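Local coordinates for beta-galactosidase (Trichoderma reesei, PDB 3OG2), which probably hydrolyses terminal non-reducing beta-D-galactose residues from beta-D-galactosides, as a glycoside hydrolase of family 35, at residues G386-S391 with I396-A401; T424-T429 with D433-Q438. All blocks are in the same frame, centred on the assembly; numbering follows the deposited sequence. Where two conformers were deposited one is given.

Overall arrangement
Both contacts belong to the second domain of the enzyme, an all-beta part that follows the TIM barrel, and both lie away from the galactose site. Following the chain from the N terminus, contact 1 comes first: the loop at 386-391, after strand 379-380, folds back onto strand 394-400, into which the chain then runs. Contact 2 closes later, where strand 421-427 turns into strand 434-436 as a beta hairpin. The two are in series, neither enclosing nor crossing the other, with centres about 10 Å apart. They meet through the 386-391 loop, whose Tyr388 O lies 2.8 Å from Lys426 N, probably hydrogen-bonded, so the loop bridges the eight-stranded sheet and the hairpin.

Contact 1: G386-S391 with I396-A401; sequences GVYSDS and ITPLLA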
ATOM      1  N   GLY A 386       3.896  33.582 -18.510  1.00 16.67           N
ATOM      2  CA  GLY A 386       3.878  34.601 -19.553  1.00 18.01           C
ATOM      3  C   GLY A 386       5.141  34.544 -20.407  1.00 17.60           C
ATOM      4  O   GLY A 386       5.382  35.513 -21.138  1.00 20.99           O
ATOM      5  N   VAL A 387       5.920  33.448 -20.332  1.00 16.01           N
ATOM      6  CA  VAL A 387       7.111  33.323 -21.166  1.00 15.71           C
ATOM      7  C   VAL A 387       6.897  32.389 -22.354  1.00 15.42           C
ATOM      8  O   VAL A 387       7.235  32.690 -23.498  1.00 18.20           O
ATOM      9  CB  VAL A 387       8.310  32.794 -20.341  1.00 17.24           C
ATOM     10  CG1 VAL A 387       9.508  32.422 -21.192  1.00 18.50           C
ATOM     11  CG2 VAL A 387       8.730  33.828 -19.326  1.00 18.21           C
ATOM     12  N   TYR A 388       6.327  31.241 -22.097  1.00 13.39           N
ATOM     13  CA  TYR A 388       6.028  30.232 -23.128  1.00 12.46           C
ATOM     14  C   TYR A 388       4.568  30.320 -23.520  1.00 11.54           C
ATOM     15  O   TYR A 388       4.132  29.506 -24.331  1.00 13.53           O
ATOM     16  CB  TYR A 388       6.387  28.816 -22.642  1.00 12.60           C
ATOM     17  CG  TYR A 388       7.877  28.655 -22.454  1.00 11.70           C
ATOM     18  CD1 TYR A 388       8.697  28.394 -23.579  1.00 12.20           C
ATOM     19  CD2 TYR A 388       8.503  28.805 -21.224  1.00 14.54           C
ATOM     20  CE1 TYR A 388      10.061  28.264 -23.440  1.00 12.93           C
ATOM     21  CE2 TYR A 388       9.868  28.667 -21.060  1.00 14.85           C
ATOM     22  CZ  TYR A 388      10.631  28.401 -22.185  1.00 13.92           C
ATOM     23  OH  TYR A 388      11.978  28.257 -22.002  1.00 16.66           O
ATOM     24  N   SER A 389       3.841  31.277 -22.971  1.00 12.51           N
ATOM     25  CA  SER A 389       2.487  31.605 -23.427  0.50 12.91           C
ATOM     26  C   SER A 389       2.258  33.080 -23.150  1.00 12.52           C
ATOM     27  O   SER A 389       2.864  33.621 -22.214  1.00 16.79           O
ATOM     28  CB  SER A 389       1.491  30.719 -22.685  0.50 11.73           C
ATOM     29  OG  SER A 389       0.166  31.092 -22.927  0.50 15.33           O
ATOM     30  N   ASP A 390       1.415  33.701 -23.924  1.00 13.38           N
ATOM     31  CA  ASP A 390       1.072  35.112 -23.644  1.00 13.75           C
ATOM     32  C   ASP A 390       0.223  35.159 -22.394  1.00 14.75           C
ATOM     33  O   ASP A 390       0.216  36.104 -21.610  1.00 18.51           O
ATOM     34  CB  ASP A 390       0.347  35.661 -24.866  1.00 16.29           C
ATOM     35  CG  ASP A 390       0.004  37.118 -24.769  1.00 15.85           C
ATOM     36  OD1 ASP A 390       0.857  37.952 -24.365  1.00 22.45           O
ATOM     37  OD2 ASP A 390      -1.145  37.463 -25.065  1.00 14.85           O
ATOM     38  N   SER A 391      -0.568  34.107 -22.168  1.00 15.09           N
ATOM     39  CA  SER A 391      -1.390  33.910 -20.998  0.50 15.42           C
ATOM     40  C   SER A 391      -0.622  33.962 -19.694  1.00 15.74           C
ATOM     41  O   SER A 391       0.329  33.199 -19.595  1.00 19.22           O
ATOM     42  CB  SER A 391      -1.967  32.474 -21.000  0.50 22.28           C
ATOM     43  OG  SER A 391      -3.028  32.347 -21.912  0.50 31.71           O
ATOM     44  N   ILE A 396       4.173  27.480 -16.877  1.00 10.33           N
ATOM     45  CA  ILE A 396       4.813  26.480 -17.729  1.00  9.46           C
ATOM     46  C   ILE A 396       6.223  26.245 -17.243  1.00  8.75           C
ATOM     47  O   ILE A 396       7.002  27.218 -17.081  1.00 11.10           O
ATOM     48  CB  ILE A 396       4.795  26.933 -19.216  1.00 10.14           C
ATOM     49  CG1 ILE A 396       3.343  27.156 -19.656  1.00 12.30           C
ATOM     50  CG2 ILE A 396       5.557  25.941 -20.075  1.00 11.42           C
ATOM     51  CD1 ILE A 396       3.210  27.717 -21.081  1.00 12.94           C
ATOM     52  N   THR A 397       6.588  25.002 -17.004  1.00  9.46           N
ATOM     53  CA  THR A 397       7.969  24.669 -16.668  1.00 10.12           C
ATOM     54  C   THR A 397       8.601  23.942 -17.821  1.00  9.23           C
ATOM     55  O   THR A 397       8.091  22.898 -18.208  1.00 11.02           O
ATOM     56  CB  THR A 397       8.017  23.774 -15.410  1.00 10.50           C
ATOM     57  OG1 THR A 397       7.306  24.427 -14.334  1.00 11.29           O
ATOM     58  CG2 THR A 397       9.467  23.559 -14.991  1.00 11.48           C
ATOM     59  N   PRO A 398       9.683  24.474 -18.387  1.00 10.60           N
ATOM     60  CA  PRO A 398      10.381  23.826 -19.494  1.00 11.86           C
ATOM     61  C   PRO A 398      11.437  22.851 -19.019  1.00 10.66           C
ATOM     62  O   PRO A 398      12.126  23.108 -18.034  1.00 12.60           O
ATOM     63  CB  PRO A 398      11.056  25.022 -20.220  1.00 14.61           C
ATOM     64  CG  PRO A 398      11.379  25.936 -19.081  1.00 15.94           C
ATOM     65  CD  PRO A 398      10.271  25.795 -18.069  1.00 12.08           C
ATOM     66  N   LEU A 399      11.595  21.781 -19.773  1.00 10.68           N
ATOM     67  CA  LEU A 399      12.751  20.894 -19.700  1.00 10.32           C
ATOM     68  C   LEU A 399      13.362  20.962 -21.108  1.00  9.47           C
ATOM     69  O   LEU A 399      12.752  20.589 -22.116  1.00 10.62           O
ATOM     70  CB  LEU A 399      12.440  19.424 -19.368  1.00 12.62           C
ATOM     71  CG  LEU A 399      11.883  19.225 -17.952  1.00 16.07           C
ATOM     72  CD1 LEU A 399      10.436  19.608 -17.792  1.00 23.20           C
ATOM     73  CD2 LEU A 399      12.055  17.761 -17.543  1.00 23.92           C
ATOM     74  N   LEU A 400      14.582  21.488 -21.169  1.00 10.80           N
ATOM     75  CA  LEU A 400      15.170  21.885 -22.440  1.00 10.74           C
ATOM     76  C   LEU A 400      16.420  21.107 -22.798  1.00 11.22           C
ATOM     77  O   LEU A 400      17.239  20.785 -21.932  1.00 12.53           O
ATOM     78  CB  LEU A 400      15.585  23.379 -22.400  1.00 12.46           C
ATOM     79  CG  LEU A 400      14.436  24.381 -22.132  1.00 13.71           C
ATOM     80  CD1 LEU A 400      14.992  25.776 -21.984  1.00 15.14           C
ATOM     81  CD2 LEU A 400      13.365  24.312 -23.233  1.00 14.64           C
ATOM     82  N   ALA A 401      16.579  20.855 -24.096  1.00 12.94           N
ATOM     83  CA  ALA A 401      17.744  20.145 -24.621  1.00 14.29           C
ATOM     84  C   ALA A 401      18.170  20.732 -25.961  1.00 17.92           C
ATOM     85  O   ALA A 401      17.301  21.272 -26.682  1.00 17.80           O
ATOM     86  CB  ALA A 401      17.426  18.653 -24.809  1.00 16.23           C
TER
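Tyr388 lies across Pro398, the two side chains at about a right angle, with ring atom CE2 3.7 Å from Pro398 CG. The phenol end goes on along strand 394-400, where OH comes within 3.9 Å of Leu400 CD1. At the near end of the same side chain, Tyr388 CB meets Ile396 CD1 at 3.7 Å, and the CG2 branch of that isoleucine approaches CB as well. One tyrosine thus spans three residues of the strand, Ile396, Pro398 and Leu400, all on the side that faces the loop. Its CG sits beside the backbone N and anti to the carbonyl carbon (chi1 -66°), which lays the ring out along the strand. Val387 CG1 covers one ring face near its rim, 3.7 Å above the plane.

Ile396 CD1 also touches Ser389 CB, at 3.8 Å, so this methyl group is wedged against two consecutive loop residues. In the conformer given, Ser389 turns its hydroxyl elsewhere, and OG probably bonds to the backbone oxygen of Thr424. The buried Ser389 N finds no partner. An alanine in place of Tyr388 would probably leave Pro398 and Leu400 without their cover from the loop.

Further out, Phe408 of strand 406-412 meets the Tyr388 ring with planes at about 50° and also touches Ile396 and Pro398. Strand 394-400 runs between strands 379-380 and 406-412 in the antiparallel sheet, while the loop carrying Tyr388 reaches over to strand 421-427, whose Val425 touches Ile396.

Contact 2: T424-T429 with D433-Q438; sequences TVKLPT and DLTIPQ
Asp433 and Lys426 face each other near the turn of this hairpin, and with Ile436 they carry much of its buried surface. The lysine chain runs out over Thr435, its non-hydrogen-bonded partner, with CB 3.7 Å from Thr435 OG1. CG is anti to the backbone N (chi1 -179°), and a bend at the last torsion, chi4 8°, curls the ammonium back toward the backbone, leaving NZ 3.4 Å from Asp433 CB. Its charge does not meet the carboxylate directly: NZ stays 4.9 Å from Asp433 OD2, near enough for some electrostatic attraction at most. The other carboxylate oxygen, OD1, rests 3.4 Å from Pro428 CA and accepts a bond from a water that also donates to Thr429 O, linking the two sides of the turn.

Ile436 works on the opposite face of the hairpin, beside Val425 and Leu427. Its CB packs against Val425 CG2 at 4.0 Å, and its CD1 reaches diagonally to Leu427 CD1. The backbone holds these groups in register: Val425 and Ile436 exchange two nearly straight bonds, the shorter being Ile436 N to Val425 O at 2.7 Å, and Leu427 and Leu434 exchange another pair. Past the strand, Gln438 NE2 folds back to Thr435 O at 2.8 Å.

Strand 421-427 is the middle member of a three-stranded antiparallel sheet, between 434-436 and 443-445. Its hairpin lies against the larger sheet, where Leu427 touches Phe408 of strand 406-412 and Thr455 of strand 450-459, while Leu434 and Ile436 rest on Tyr466 of strand 462-467.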
ATOM      1  N   THR A 424      -2.637  29.732 -25.709  1.00 11.35           N
ATOM      2  CA  THR A 424      -1.778  29.286 -26.764  1.00 11.46           C
ATOM      3  C   THR A 424      -0.371  29.210 -26.185  1.00 11.68           C
ATOM      4  O   THR A 424      -0.135  29.763 -25.100  1.00 12.68           O
ATOM      5  CB  THR A 424      -1.802  30.227 -27.996  1.00 12.28           C
ATOM      6  OG1 THR A 424      -1.257  31.448 -27.542  1.00 12.92           O
ATOM      7  CG2 THR A 424      -3.233  30.439 -28.524  1.00 12.75           C
ATOM      8  N   VAL A 425       0.530  28.529 -26.894  1.00 12.01           N
ATOM      9  CA  VAL A 425       1.931  28.482 -26.410  1.00 11.68           C
ATOM     10  C   VAL A 425       2.855  28.967 -27.508  1.00 12.19           C
ATOM     11  O   VAL A 425       2.548  28.935 -28.701  1.00 14.52           O
ATOM     12  CB  VAL A 425       2.371  27.073 -25.929  1.00 11.77           C
ATOM     13  CG1 VAL A 425       1.599  26.705 -24.675  1.00 15.55           C
ATOM     14  CG2 VAL A 425       2.120  26.072 -27.022  1.00 14.44           C
ATOM     15  N   LYS A 426       4.029  29.420 -27.112  1.00 13.29           N
ATOM     16  CA  LYS A 426       5.086  29.801 -28.045  1.00 14.42           C
ATOM     17  C   LYS A 426       6.303  28.984 -27.607  1.00 13.49           C
ATOM     18  O   LYS A 426       6.856  29.247 -26.517  1.00 14.34           O
ATOM     19  CB  LYS A 426       5.346  31.319 -28.032  1.00 18.17           C
ATOM     20  CG  LYS A 426       6.422  31.680 -29.027  1.00 22.57           C
ATOM     21  CD  LYS A 426       6.613  33.185 -29.199  1.00 24.24           C
ATOM     22  CE  LYS A 426       7.092  33.369 -30.643  1.00 34.90           C
ATOM     23  NZ  LYS A 426       7.035  32.095 -31.449  1.00 53.70           N
ATOM     24  N   LEU A 427       6.690  27.963 -28.395  1.00 12.86           N
ATOM     25  CA  LEU A 427       7.664  26.974 -27.926  1.00 13.31           C
ATOM     26  C   LEU A 427       8.860  26.953 -28.866  1.00 12.99           C
ATOM     27  O   LEU A 427       8.696  27.117 -30.082  1.00 15.35           O
ATOM     28  CB  LEU A 427       7.065  25.552 -27.881  1.00 11.44           C
ATOM     29  CG  LEU A 427       5.829  25.411 -26.994  1.00 10.87           C
ATOM     30  CD1 LEU A 427       5.287  23.991 -27.006  1.00 13.87           C
ATOM     31  CD2 LEU A 427       6.084  25.826 -25.550  1.00 14.46           C
ATOM     32  N   PRO A 428      10.016  26.736 -28.310  1.00 12.83           N
ATOM     33  CA  PRO A 428      11.207  26.569 -29.144  1.00 13.62           C
ATOM     34  C   PRO A 428      11.188  25.223 -29.850  1.00 13.25           C
ATOM     35  O   PRO A 428      10.809  24.183 -29.249  1.00 15.21           O
ATOM     36  CB  PRO A 428      12.357  26.674 -28.130  1.00 14.52           C
ATOM     37  CG  PRO A 428      11.746  26.157 -26.854  1.00 14.17           C
ATOM     38  CD  PRO A 428      10.322  26.659 -26.859  1.00 14.71           C
ATOM     39  N   THR A 429      11.593  25.234 -31.120  1.00 15.55           N
ATOM     40  CA  THR A 429      11.709  24.009 -31.879  1.00 15.14           C
ATOM     41  C   THR A 429      12.954  24.113 -32.779  1.00 18.12           C
ATOM     42  O   THR A 429      13.488  25.198 -32.945  1.00 17.56           O
ATOM     43  CB  THR A 429      10.521  23.666 -32.799  1.00 15.24           C
ATOM     44  OG1 THR A 429      10.556  24.523 -33.941  1.00 18.06           O
ATOM     45  CG2 THR A 429       9.185  23.912 -32.130  1.00 18.22           C
ATOM     46  N   ASP A 433      11.071  29.367 -33.049  1.00 18.82           N
ATOM     47  CA  ASP A 433       9.999  29.485 -32.067  1.00 17.96           C
ATOM     48  C   ASP A 433       8.636  29.549 -32.742  1.00 20.51           C
ATOM     49  O   ASP A 433       8.474  30.331 -33.693  1.00 29.24           O
ATOM     50  CB  ASP A 433      10.134  30.770 -31.281  1.00 20.94           C
ATOM     51  CG  ASP A 433      11.394  30.865 -30.455  1.00 31.80           C
ATOM     52  OD1 ASP A 433      11.947  29.810 -30.045  1.00 27.08           O
ATOM     53  OD2 ASP A 433      11.803  32.023 -30.222  1.00 47.52           O
ATOM     54  N   LEU A 434       7.694  28.762 -32.314  1.00 18.26           N
ATOM     55  CA  LEU A 434       6.378  28.798 -32.967  1.00 19.80           C
ATOM     56  C   LEU A 434       5.236  29.040 -31.997  1.00 17.53           C
ATOM     57  O   LEU A 434       5.212  28.398 -30.952  1.00 15.21           O
ATOM     58  CB  LEU A 434       6.093  27.467 -33.657  1.00 22.54           C
ATOM     59  CG  LEU A 434       7.098  27.053 -34.715  1.00 22.01           C
ATOM     60  CD1 LEU A 434       6.797  25.643 -35.178  1.00 22.89           C
ATOM     61  CD2 LEU A 434       7.066  28.076 -35.830  1.00 26.95           C
ATOM     62  N   THR A 435       4.280  29.862 -32.337  1.00 17.97           N
ATOM     63  CA  THR A 435       3.037  29.994 -31.589  1.00 17.31           C
ATOM     64  C   THR A 435       2.093  28.903 -32.122  1.00 14.30           C
ATOM     65  O   THR A 435       1.821  28.829 -33.346  1.00 15.32           O
ATOM     66  CB  THR A 435       2.402  31.389 -31.643  1.00 19.31           C
ATOM     67  OG1 THR A 435       3.250  32.340 -30.968  1.00 22.94           O
ATOM     68  CG2 THR A 435       1.071  31.364 -30.900  1.00 22.67           C
ATOM     69  N   ILE A 436       1.660  28.110 -31.165  1.00 13.38           N
ATOM     70  CA  ILE A 436       0.865  26.935 -31.510  1.00 12.41           C
ATOM     71  C   ILE A 436      -0.455  27.057 -30.778  1.00 12.77           C
ATOM     72  O   ILE A 436      -0.422  27.403 -29.565  1.00 13.56           O
ATOM     73  CB  ILE A 436       1.648  25.698 -31.023  1.00 12.20           C
ATOM     74  CG1 ILE A 436       2.980  25.526 -31.787  1.00 12.94           C
ATOM     75  CG2 ILE A 436       0.790  24.444 -31.111  1.00 13.60           C
ATOM     76  CD1 ILE A 436       4.006  24.877 -30.875  1.00 16.50           C
ATOM     77  N   PRO A 437      -1.585  26.749 -31.385  1.00 13.69           N
ATOM     78  CA  PRO A 437      -1.769  26.187 -32.739  1.00 14.39           C
ATOM     79  C   PRO A 437      -1.382  27.034 -33.949  1.00 14.29           C
ATOM     80  O   PRO A 437      -1.761  28.186 -34.106  1.00 17.38           O
ATOM     81  CB  PRO A 437      -3.291  25.935 -32.811  1.00 15.73           C
ATOM     82  CG  PRO A 437      -3.585  25.679 -31.348  1.00 16.43           C
ATOM     83  CD  PRO A 437      -2.852  26.768 -30.606  1.00 14.85           C
ATOM     84  N   GLN A 438      -0.629  26.430 -34.864  1.00 12.68           N
ATOM     85  CA  GLN A 438      -0.259  27.114 -36.094  1.00 12.80           C
ATOM     86  C   GLN A 438      -1.405  27.202 -37.057  1.00 12.22           C
ATOM     87  O   GLN A 438      -1.294  27.988 -38.017  1.00 15.28           O
ATOM     88  CB  GLN A 438       0.902  26.336 -36.750  1.00 14.30           C
ATOM     89  CG  GLN A 438       2.233  26.507 -35.999  1.00 17.72           C
ATOM     90  CD  GLN A 438       2.912  27.697 -36.668  1.00 20.95           C
ATOM     91  OE1 GLN A 438       3.253  27.613 -37.858  1.00 23.68           O
ATOM     92  NE2 GLN A 438       3.082  28.790 -35.901  1.00 26.31           N
TER
HETATM   93  O   HOH W   1      13.478  27.857 -31.338  1.00 33.28           O